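Rhamnose ABC transporter, rhamnose-binding protein (Actinomyces odontolyticus ATCC 17982, PDB 5BQ3) probably binds a carbohydrate, most likely rhamnose, outside the membrane as the substrate-capturing component of an ABC importer. Local coordinates at residues V113-F116 and D117-A121; W170-F173 and M174-I178; A231-L234 and S235-Y239; G301-G304 and E305-I308; R321-A324 and D325-D328. One frame throughout, in Å; residues are numbered along the deposited sequence.

Contact 1. Residues V113-F116 and D117-A121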
# COMPACT_ATOMS: atom_id res chain seq x y z
N VAL A 113 9.53 5.33 17.61
CA VAL A 113 8.78 4.28 16.90
C VAL A 113 8.02 4.89 15.72
O VAL A 113 7.18 5.77 15.90
CB VAL A 113 7.85 3.48 17.85
CG1 VAL A 113 7.01 2.46 17.08
CG2 VAL A 113 8.66 2.78 18.95
N VAL A 114 8.32 4.39 14.52
CA VAL A 114 7.70 4.78 13.26
C VAL A 114 7.08 3.52 12.63
O VAL A 114 7.79 2.53 12.44
CB VAL A 114 8.71 5.49 12.30
CG1 VAL A 114 8.09 5.76 10.93
CG2 VAL A 114 9.24 6.78 12.92
N THR A 115 5.78 3.55 12.35
CA THR A 115 5.11 2.42 11.71
C THR A 115 4.91 2.75 10.23
O THR A 115 4.72 3.91 9.89
CB THR A 115 3.79 2.05 12.41
OG1 THR A 115 2.96 3.21 12.53
CG2 THR A 115 4.00 1.41 13.77
N PHE A 116 5.00 1.73 9.35
CA PHE A 116 4.81 1.91 7.91
C PHE A 116 4.07 0.70 7.32
O PHE A 116 4.11 -0.38 7.90
CB PHE A 116 6.15 2.21 7.18
CG PHE A 116 7.29 1.20 7.11
CD1 PHE A 116 7.32 0.09 7.94
CD2 PHE A 116 8.35 1.40 6.23
CE1 PHE A 116 8.38 -0.82 7.88
CE2 PHE A 116 9.41 0.48 6.17
CZ PHE A 116 9.42 -0.62 7.00
N ASP A 117 3.34 0.91 6.19
CA ASP A 117 2.51 -0.09 5.49
C ASP A 117 1.27 -0.41 6.35
O ASP A 117 0.16 0.02 6.00
CB ASP A 117 3.32 -1.36 5.10
CG ASP A 117 2.52 -2.51 4.51
OD1 ASP A 117 1.77 -2.28 3.53
OD2 ASP A 117 2.69 -3.66 4.98
N SER A 118 1.46 -1.14 7.47
CA SER A 118 0.40 -1.49 8.41
C SER A 118 0.70 -0.88 9.78
O SER A 118 1.79 -1.05 10.32
CB SER A 118 0.25 -3.00 8.51
OG SER A 118 -0.24 -3.53 7.29
N ASP A 119 -0.29 -0.15 10.32
CA ASP A 119 -0.21 0.56 11.59
C ASP A 119 -0.50 -0.33 12.79
O ASP A 119 -1.09 -1.41 12.67
CB ASP A 119 -1.20 1.74 11.58
CG ASP A 119 -0.89 2.86 12.57
OD1 ASP A 119 0.28 2.98 12.99
OD2 ASP A 119 -1.82 3.64 12.90
N SER A 120 -0.08 0.15 13.97
CA SER A 120 -0.37 -0.42 15.28
C SER A 120 -1.51 0.43 15.86
O SER A 120 -2.16 1.16 15.10
CB SER A 120 0.89 -0.40 16.14
OG SER A 120 1.32 0.92 16.43
N ALA A 121 -1.77 0.37 17.19
CA ALA A 121 -2.78 1.25 17.78
C ALA A 121 -2.18 2.66 17.90
O ALA A 121 -0.96 2.81 17.82
CB ALA A 121 -3.23 0.71 19.13

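Contact 2. Residues W170-F173 and M174-I178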
# COMPACT_ATOMS: atom_id res chain seq x y z
N TRP A 170 -12.73 1.31 0.12
CA TRP A 170 -12.49 1.85 -1.22
C TRP A 170 -13.76 1.79 -2.09
O TRP A 170 -14.01 2.73 -2.84
CB TRP A 170 -11.34 1.13 -1.95
CG TRP A 170 -10.02 1.12 -1.24
CD1 TRP A 170 -9.44 2.14 -0.54
CD2 TRP A 170 -9.05 0.05 -1.25
NE1 TRP A 170 -8.21 1.75 -0.05
CE2 TRP A 170 -7.94 0.48 -0.48
CE3 TRP A 170 -9.03 -1.24 -1.82
CZ2 TRP A 170 -6.83 -0.34 -0.26
CZ3 TRP A 170 -7.93 -2.05 -1.58
CH2 TRP A 170 -6.84 -1.60 -0.83
N ILE A 171 -14.55 0.69 -1.97
CA ILE A 171 -15.81 0.48 -2.69
C ILE A 171 -16.85 1.53 -2.23
O ILE A 171 -17.52 2.11 -3.08
CB ILE A 171 -16.33 -0.99 -2.54
CG1 ILE A 171 -15.44 -1.97 -3.33
CG2 ILE A 171 -17.81 -1.13 -2.96
CD1 ILE A 171 -15.45 -3.43 -2.84
N LYS A 172 -16.94 1.79 -0.90
CA LYS A 172 -17.87 2.77 -0.33
C LYS A 172 -17.56 4.18 -0.85
O LYS A 172 -18.49 4.89 -1.24
CB LYS A 172 -17.85 2.72 1.22
CG LYS A 172 -18.78 3.72 1.93
CD LYS A 172 -20.27 3.42 1.75
CE LYS A 172 -21.12 4.58 2.23
NZ LYS A 172 -22.54 4.43 1.82
N PHE A 173 -16.27 4.58 -0.90
CA PHE A 173 -15.86 5.89 -1.43
C PHE A 173 -16.19 5.98 -2.92
O PHE A 173 -16.64 7.02 -3.38
CB PHE A 173 -14.36 6.16 -1.19
CG PHE A 173 -13.96 6.61 0.20
CD1 PHE A 173 -14.43 7.80 0.73
CD2 PHE A 173 -13.04 5.87 0.94
CE1 PHE A 173 -14.03 8.22 2.00
CE2 PHE A 173 -12.64 6.29 2.21
CZ PHE A 173 -13.14 7.47 2.73
N MSE A 174 -16.02 4.85 -3.65
CA MSE A 174 -16.33 4.74 -5.08
C MSE A 174 -17.83 4.94 -5.33
O MSE A 174 -18.19 5.75 -6.19
CB MSE A 174 -15.89 3.37 -5.62
CG MSE A 174 -14.45 3.37 -6.13
SE MSE A 174 -13.97 1.70 -7.00
CE MSE A 174 -15.17 1.79 -8.55
N GLU A 175 -18.69 4.26 -4.54
CA GLU A 175 -20.16 4.33 -4.61
C GLU A 175 -20.67 5.74 -4.28
O GLU A 175 -21.62 6.20 -4.91
CB GLU A 175 -20.80 3.29 -3.68
CG GLU A 175 -20.69 1.86 -4.20
CD GLU A 175 -21.24 0.79 -3.28
OE1 GLU A 175 -20.69 0.60 -2.17
OE2 GLU A 175 -22.20 0.10 -3.69
N ASP A 176 -20.04 6.41 -3.30
CA ASP A 176 -20.38 7.77 -2.87
C ASP A 176 -20.05 8.80 -3.96
O ASP A 176 -20.81 9.74 -4.15
CB ASP A 176 -19.63 8.13 -1.57
CG ASP A 176 -20.07 7.39 -0.31
OD1 ASP A 176 -21.23 6.92 -0.27
OD2 ASP A 176 -19.26 7.31 0.64
N GLU A 177 -18.91 8.62 -4.65
CA GLU A 177 -18.42 9.49 -5.72
C GLU A 177 -19.29 9.37 -6.98
O GLU A 177 -19.51 10.37 -7.66
CB GLU A 177 -16.96 9.17 -6.06
CG GLU A 177 -15.95 9.76 -5.10
CD GLU A 177 -15.68 11.25 -5.21
OE1 GLU A 177 -15.82 11.81 -6.32
OE2 GLU A 177 -15.29 11.85 -4.18
N ILE A 178 -19.79 8.15 -7.28
CA ILE A 178 -20.67 7.89 -8.43
C ILE A 178 -22.01 8.64 -8.22
O ILE A 178 -22.52 9.24 -9.16
CB ILE A 178 -20.85 6.36 -8.63
CG1 ILE A 178 -19.57 5.74 -9.24
CG2 ILE A 178 -22.08 6.02 -9.50
CD1 ILE A 178 -19.37 4.25 -8.99

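Contact 3. Residues A231-L234 and S235-Y239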
# COMPACT_ATOMS: atom_id res chain seq x y z
N ALA A 231 -7.69 -11.29 -15.32
CA ALA A 231 -6.87 -11.06 -16.51
C ALA A 231 -6.60 -12.37 -17.24
O ALA A 231 -6.63 -12.40 -18.47
CB ALA A 231 -5.56 -10.39 -16.12
N ARG A 232 -6.39 -13.47 -16.47
CA ARG A 232 -6.15 -14.80 -17.01
C ARG A 232 -7.41 -15.33 -17.71
O ARG A 232 -7.28 -16.01 -18.73
CB ARG A 232 -5.70 -15.76 -15.90
CG ARG A 232 -4.97 -17.00 -16.43
CD ARG A 232 -4.33 -17.83 -15.34
NE ARG A 232 -5.32 -18.56 -14.55
CZ ARG A 232 -5.65 -18.26 -13.30
NH1 ARG A 232 -5.07 -17.23 -12.68
NH2 ARG A 232 -6.55 -18.98 -12.65
N TYR A 233 -8.60 -14.98 -17.19
CA TYR A 233 -9.88 -15.38 -17.78
C TYR A 233 -10.15 -14.61 -19.07
O TYR A 233 -10.49 -15.23 -20.08
CB TYR A 233 -11.05 -15.22 -16.79
CG TYR A 233 -12.41 -15.36 -17.44
CD1 TYR A 233 -12.88 -16.60 -17.84
CD2 TYR A 233 -13.20 -14.24 -17.69
CE1 TYR A 233 -14.12 -16.73 -18.48
CE2 TYR A 233 -14.43 -14.36 -18.33
CZ TYR A 233 -14.89 -15.61 -18.72
OH TYR A 233 -16.12 -15.73 -19.34
N LEU A 234 -10.04 -13.26 -19.03
CA LEU A 234 -10.31 -12.37 -20.16
C LEU A 234 -9.39 -12.63 -21.36
O LEU A 234 -9.87 -12.63 -22.49
CB LEU A 234 -10.23 -10.90 -19.75
CG LEU A 234 -11.37 -10.38 -18.87
CD1 LEU A 234 -10.94 -9.18 -18.07
CD2 LEU A 234 -12.60 -10.04 -19.70
N SER A 235 -8.08 -12.89 -21.11
CA SER A 235 -7.09 -13.17 -22.16
C SER A 235 -7.36 -14.48 -22.91
O SER A 235 -7.02 -14.59 -24.08
CB SER A 235 -5.68 -13.20 -21.57
OG SER A 235 -5.57 -14.20 -20.57
N THR A 236 -7.97 -15.47 -22.22
CA THR A 236 -8.28 -16.79 -22.79
C THR A 236 -9.72 -16.86 -23.35
O THR A 236 -10.07 -17.85 -23.99
CB THR A 236 -8.07 -17.90 -21.74
OG1 THR A 236 -8.83 -17.60 -20.56
CG2 THR A 236 -6.60 -18.10 -21.38
N SER A 237 -10.53 -15.81 -23.12
CA SER A 237 -11.92 -15.74 -23.59
C SER A 237 -12.08 -14.79 -24.80
O SER A 237 -11.11 -14.14 -25.21
CB SER A 237 -12.85 -15.30 -22.46
OG SER A 237 -12.62 -13.96 -22.07
N ASP A 238 -13.31 -14.72 -25.35
CA ASP A 238 -13.69 -13.89 -26.50
C ASP A 238 -13.82 -12.40 -26.11
O ASP A 238 -13.91 -11.54 -26.99
CB ASP A 238 -15.02 -14.38 -27.10
CG ASP A 238 -15.03 -15.80 -27.65
OD1 ASP A 238 -14.14 -16.60 -27.27
OD2 ASP A 238 -15.94 -16.13 -28.44
N TYR A 239 -13.81 -12.10 -24.79
CA TYR A 239 -13.95 -10.75 -24.24
C TYR A 239 -12.61 -9.99 -24.14
O TYR A 239 -12.59 -8.88 -23.61
CB TYR A 239 -14.62 -10.81 -22.85
CG TYR A 239 -16.03 -11.38 -22.87
CD1 TYR A 239 -17.11 -10.61 -23.28
CD2 TYR A 239 -16.28 -12.68 -22.44
CE1 TYR A 239 -18.41 -11.13 -23.29
CE2 TYR A 239 -17.57 -13.21 -22.44
CZ TYR A 239 -18.63 -12.43 -22.87
OH TYR A 239 -19.90 -12.94 -22.87

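Contact 4. Residues G301-G304 and E305-I308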
# COMPACT_ATOMS: atom_id res chain seq x y z
N GLY A 301 14.09 13.64 1.89
CA GLY A 301 15.14 13.56 0.88
C GLY A 301 14.80 14.09 -0.49
O GLY A 301 14.46 15.26 -0.65
N ASN A 302 14.90 13.21 -1.50
CA ASN A 302 14.65 13.50 -2.91
C ASN A 302 13.15 13.62 -3.22
O ASN A 302 12.79 14.11 -4.30
CB ASN A 302 15.27 12.42 -3.80
CG ASN A 302 16.77 12.23 -3.61
OD1 ASN A 302 17.56 13.18 -3.66
ND2 ASN A 302 17.18 10.98 -3.42
N LEU A 303 12.28 13.17 -2.30
CA LEU A 303 10.82 13.21 -2.47
C LEU A 303 10.20 14.53 -1.96
O LEU A 303 8.99 14.73 -2.10
CB LEU A 303 10.17 12.00 -1.77
CG LEU A 303 10.40 10.63 -2.43
CD1 LEU A 303 9.95 9.51 -1.53
CD2 LEU A 303 9.68 10.52 -3.77
N GLY A 304 11.03 15.43 -1.43
CA GLY A 304 10.59 16.73 -0.93
C GLY A 304 10.03 16.68 0.48
O GLY A 304 10.23 15.69 1.19
N GLU A 305 9.30 17.73 0.88
CA GLU A 305 8.71 17.83 2.22
C GLU A 305 7.37 17.08 2.33
O GLU A 305 6.70 16.84 1.33
CB GLU A 305 8.52 19.30 2.62
CG GLU A 305 9.80 19.98 3.05
CD GLU A 305 9.63 21.25 3.86
OE1 GLU A 305 9.04 22.22 3.34
OE2 GLU A 305 10.12 21.28 5.01
N ARG A 306 7.01 16.69 3.57
CA ARG A 306 5.77 15.99 3.92
C ARG A 306 5.19 16.58 5.21
O ARG A 306 5.94 16.97 6.09
CB ARG A 306 5.99 14.47 4.09
CG ARG A 306 6.33 13.70 2.82
CD ARG A 306 5.20 13.66 1.80
NE ARG A 306 5.48 12.74 0.69
CZ ARG A 306 6.22 13.05 -0.37
NH1 ARG A 306 6.78 14.25 -0.49
NH2 ARG A 306 6.42 12.15 -1.33
N THR A 307 3.85 16.62 5.31
CA THR A 307 3.14 17.15 6.48
C THR A 307 2.53 15.99 7.29
O THR A 307 1.99 15.04 6.71
CB THR A 307 2.07 18.18 6.05
OG1 THR A 307 2.71 19.22 5.31
CG2 THR A 307 1.34 18.82 7.23
N ILE A 308 2.60 16.09 8.63
CA ILE A 308 2.01 15.12 9.56
C ILE A 308 0.52 15.49 9.68
O ILE A 308 0.19 16.59 10.14
CB ILE A 308 2.74 15.09 10.93
CG1 ILE A 308 4.23 14.71 10.76
CG2 ILE A 308 2.04 14.15 11.92
CD1 ILE A 308 5.16 15.28 11.80
O HOH W 1 7.23 13.62 -4.11

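Contact 5. Residues R321-A324 and D325-D328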
# COMPACT_ATOMS: atom_id res chain seq x y z
N ARG A 321 0.20 4.85 -11.17
CA ARG A 321 -0.52 4.24 -12.29
C ARG A 321 0.48 3.51 -13.19
O ARG A 321 1.49 4.10 -13.59
CB ARG A 321 -1.32 5.28 -13.10
CG ARG A 321 -2.54 5.81 -12.38
CD ARG A 321 -3.39 6.63 -13.31
NE ARG A 321 -4.23 7.56 -12.57
CZ ARG A 321 -5.21 8.27 -13.11
NH1 ARG A 321 -5.50 8.16 -14.40
NH2 ARG A 321 -5.93 9.10 -12.36
N PHE A 322 0.21 2.23 -13.48
CA PHE A 322 1.07 1.39 -14.31
C PHE A 322 0.41 1.06 -15.64
O PHE A 322 -0.73 0.59 -15.68
CB PHE A 322 1.46 0.09 -13.57
CG PHE A 322 2.12 0.28 -12.23
CD1 PHE A 322 1.36 0.36 -11.07
CD2 PHE A 322 3.50 0.33 -12.11
CE1 PHE A 322 1.97 0.52 -9.82
CE2 PHE A 322 4.11 0.50 -10.87
CZ PHE A 322 3.34 0.59 -9.73
N ASN A 323 1.15 1.31 -16.72
CA ASN A 323 0.76 1.05 -18.11
C ASN A 323 1.97 0.45 -18.84
O ASN A 323 3.01 0.24 -18.21
CB ASN A 323 0.23 2.32 -18.79
CG ASN A 323 1.03 3.56 -18.51
OD1 ASN A 323 2.21 3.68 -18.88
ND2 ASN A 323 0.41 4.52 -17.85
N ALA A 324 1.84 0.20 -20.16
CA ALA A 324 2.88 -0.42 -20.98
C ALA A 324 4.16 0.43 -21.14
O ALA A 324 5.17 -0.08 -21.63
CB ALA A 324 2.31 -0.73 -22.34
N ASP A 325 4.14 1.70 -20.68
CA ASP A 325 5.28 2.62 -20.78
C ASP A 325 6.18 2.62 -19.53
O ASP A 325 7.31 3.12 -19.61
CB ASP A 325 4.78 4.05 -21.06
CG ASP A 325 3.75 4.14 -22.17
OD1 ASP A 325 4.15 4.04 -23.35
OD2 ASP A 325 2.55 4.27 -21.86
N ASN A 326 5.70 2.09 -18.39
CA ASN A 326 6.47 2.06 -17.15
C ASN A 326 6.42 0.70 -16.42
O ASN A 326 7.06 0.56 -15.37
CB ASN A 326 6.00 3.18 -16.21
CG ASN A 326 4.61 3.01 -15.63
OD1 ASN A 326 3.70 2.46 -16.27
ND2 ASN A 326 4.41 3.48 -14.41
N ILE A 327 5.69 -0.29 -16.98
CA ILE A 327 5.52 -1.63 -16.39
C ILE A 327 6.88 -2.35 -16.18
O ILE A 327 7.06 -2.98 -15.14
CB ILE A 327 4.51 -2.51 -17.22
CG1 ILE A 327 4.16 -3.83 -16.50
CG2 ILE A 327 4.95 -2.75 -18.67
CD1 ILE A 327 2.98 -3.77 -15.61
N ASP A 328 7.82 -2.22 -17.14
CA ASP A 328 9.14 -2.87 -17.10
C ASP A 328 10.17 -2.13 -16.22
O ASP A 328 11.32 -2.56 -16.14
CB ASP A 328 9.70 -3.05 -18.52
CG ASP A 328 8.82 -3.85 -19.46
OD1 ASP A 328 8.19 -4.83 -19.00
OD2 ASP A 328 8.79 -3.52 -20.67

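Contact 1. Residues V113-F116 and D117-A121
With a first torsion of 53°, Thr115 lodges its hydroxyl between its own backbone N and carbonyl carbon, while Asp119 swings CG trans to its N (chi1 -158°); together these settings bring OG1 and the carboxylate oxygen OD1 within bonding distance across the turn. Thr115 OG1 gives its proton to Asp119 OD1 at 2.7 Å, meeting that oxygen nearly end-on along its C-O bond. A weak hydrogen bond also links OG1 to Leu127 O on the next strand. The other branch of the threonine, CG2, is the apolar one, and it merely touches Ser120 OG, 3.8 Å away. Asp119 OD1 also forms a salt bridge with Arg125, a second partner that would be expected to favour the charged carboxylate.

The chain turns sharply between these residues. Asp117, with a positive phi (70°), is the middle residue of a classic gamma turn, closed by a weak bond from Ser118 N to Phe116 O at 2.8 Å. The turn follows directly on the C-terminal end of strand 112-116, an inner strand of the parallel, Rossmann-like sheet of the first lobe. In type I periplasmic binding proteins, loops at this end of the sheet face the cleft between the lobes. Phe116 turns its ring away from the turn and onto Leu274 and Ala278 of helix 271-287, a buried place that suits a large apolar ring. Short polar residues follow it: Ser118 OG is hydrogen-bonded to Lys35, and the side chain of Asp117 lies against the same lysine.

Contact 2. Residues W170-F173 and M174-I178
Trp170 meets the following turn through its backbone: its carbonyl oxygen accepts the N-H of Met174, a selenomethionine here, at 3.0 Å, while its indole leads off toward Pro222 and Leu248. Ile171 repeats the i to i+4 bond with Glu175 N and adds a side-chain contact. Its CG2 lies 3.5 Å from Glu175 OE1, the two side chains running alongside each other in the same direction. That oxygen also makes a long, weak ion pair with Lys192; buried Ile171 touches Lys192 and Ile157.

Lys172 receives Asp176 N on its carbonyl. Its chain kinks at chi2 (69°), which brings CE alongside the oxygen edge of the carboxylate, 3.4 Å from Asp176 OD1, and leaves NZ at 3.5 Å from the same oxygen in a salt bridge. Phe173 O takes the N-H of Glu177 at 3.1 Å; its ring rests on Lys135 and Ala138 of helix 134-149, where Glu177 finds its own salt-bridge partner in Lys135. All this belongs to helix 165-180, the crossover of a beta-alpha-beta unit. A lysine and an aspartate four residues apart make a rather long ion pair on a solvent-facing flank, so its electrostatic gain is probably modest beside the repeated backbone bonds.

Contact 3. Residues A231-L234 and S235-Y239
Leu234 pushes its CD2 methyl against Tyr239 CB, 3.8 Å away, the two side chains crossing at about a right angle as the chain leaves the last turn of helix 224-236. Three small hydroxyl residues between them serve the helix carbonyls. Ser235 OG donates to Ala231 O at 3.0 Å, in the carbonyl plane on a lone pair, and since Ser235 N bonds to the same oxygen, that carbonyl is gripped twice. Thr236 OG1 is 2.9 Å from both Arg232 O and Tyr233 O, and its one proton could serve either.

Ser237 OG donates to Leu234 O at 3.1 Å from above the carbonyl plane. With chi1 at 68°, this hydroxyl is also set over one face of the Tyr233 ring, toward the rim, and at the in-plane edge of the Tyr239 ring. Serine and threonine suit the weakly bonded end of a helix because their hydroxyls reach carbonyls there.

The helix links strands 218-221 and 244-247 in a beta-alpha-beta crossover. Ala231 and Leu234 pack on Leu245 of the second strand, Tyr233 and Tyr239 meet Leu210 of helix 199-212, and Ser235 leans on Phe257 of helix 251-260.

Contact 4. Residues G301-G304 and E305-I308
The guanidinium of Arg306 presents its edge to Leu303 O, which lies near the group's plane, tilted 18° from it, and it meets Glu305 O in the plane itself. Both acceptors are reached by NH1, at 2.8 Å from Leu303 O and 3.2 Å from Glu305 O, and in each case the nitrogen stands above the plane of the carbonyl. These bonds brace the point where the loop of a beta-hairpin, made of strands 297-299 and 305-307, enters its second strand. The hairpin is held further back by backbone bonds between Arg306 and Phe298, and beside the loop by a salt bridge from Glu305 to Lys297.

Arginine suits this place because it is long and carries several donors on one rigid, flat group. Its chain bends at chi2 (-66°), which folds the guanidinium back beside the residues that precede the strand, and NH2 then lies 3.8 Å from Leu303 CB. Two N-H groups of one nitrogen, each engaged by a carbonyl, should restrict rotation of the head group. NH2 also has a weak bond to Val316 O.

Gly304 takes a positive phi of 82°, a backbone shape readily adopted by a residue without a side chain, and here it lets the chain pass from the loop into the strand. Leu303, for its part, turns its apolar side chain onto Tyr276 and Val277 of helix 271-287. A water completes the join: it donates to Leu303 O at 2.9 Å and accepts from Arg306 NH2 at 3.2 Å.

Contact 5. Residues R321-A324 and D325-D328
Asn326, Asp325 and Asn323 supply most of the surface buried here, in a type I beta turn that follows strand 320-322. Ala324 and Asp325 are its corner residues, and Asn326 N closes it onto Asn323 O at 3.3 Å. A weaker bond from Ile327 N to the same carbonyl carries the chain on into a short 3-10 segment.

Asn326 fits because its amide has an acceptor and a donor side by side, as a peptide group does. OD1 receives the N-H of Asn323, while ND2 gives a proton to Arg321 O at 3.1 Å, so the side chain reads the backbone on both sides of Phe322 much as a neighbouring strand would. Its first torsion of 68° tucks the amide back toward that strand. There ND2 also lies 4.0 Å from CD2 of Phe322, the ring and amide planes being only 22° apart.

Asn323 opens an Asx turn within the same loop: its OD1 accepts a weak bond from Asp325 N at 3.3 Å, and its ND2 is hydrogen-bonded to Glu265. Asp325 folds over this amide, which brings two acceptors, Asp325 OD2 and Asn323 OD1, near each other. Phe322 itself meets Tyr330 edge-to-face and packs on Phe266, and Ile327 lies against Arg255 and Lys259 of helix 251-260; strand 320-322 itself pairs antiparallel with 266-268. The bond from Asn323 N to Asn326 OD1, 2.8 Å long, is straight, at 179°, and lies in the plane of the amide carbonyl.

Read from the N terminus, the five contacts come in series; none nests within or crosses another. Contact 1 turns the chain at the end of an inner strand of the six-stranded sheet. The chain then enters the four-stranded sheet's lobe, where contact 2 is a stretch of one crossover helix and contact 3 finishes another, their centres about 27 Å apart. Contact 4 lies where the loop of hairpin 297-299/305-307 runs into its second strand, beside the first lobe, its centre about 18 Å from that of contact 1; both lean on helix 271-287. After strand 313-315 rejoins the first sheet, contact 5 turns the chain against helix 251-260, a helix that contact 3 also touches.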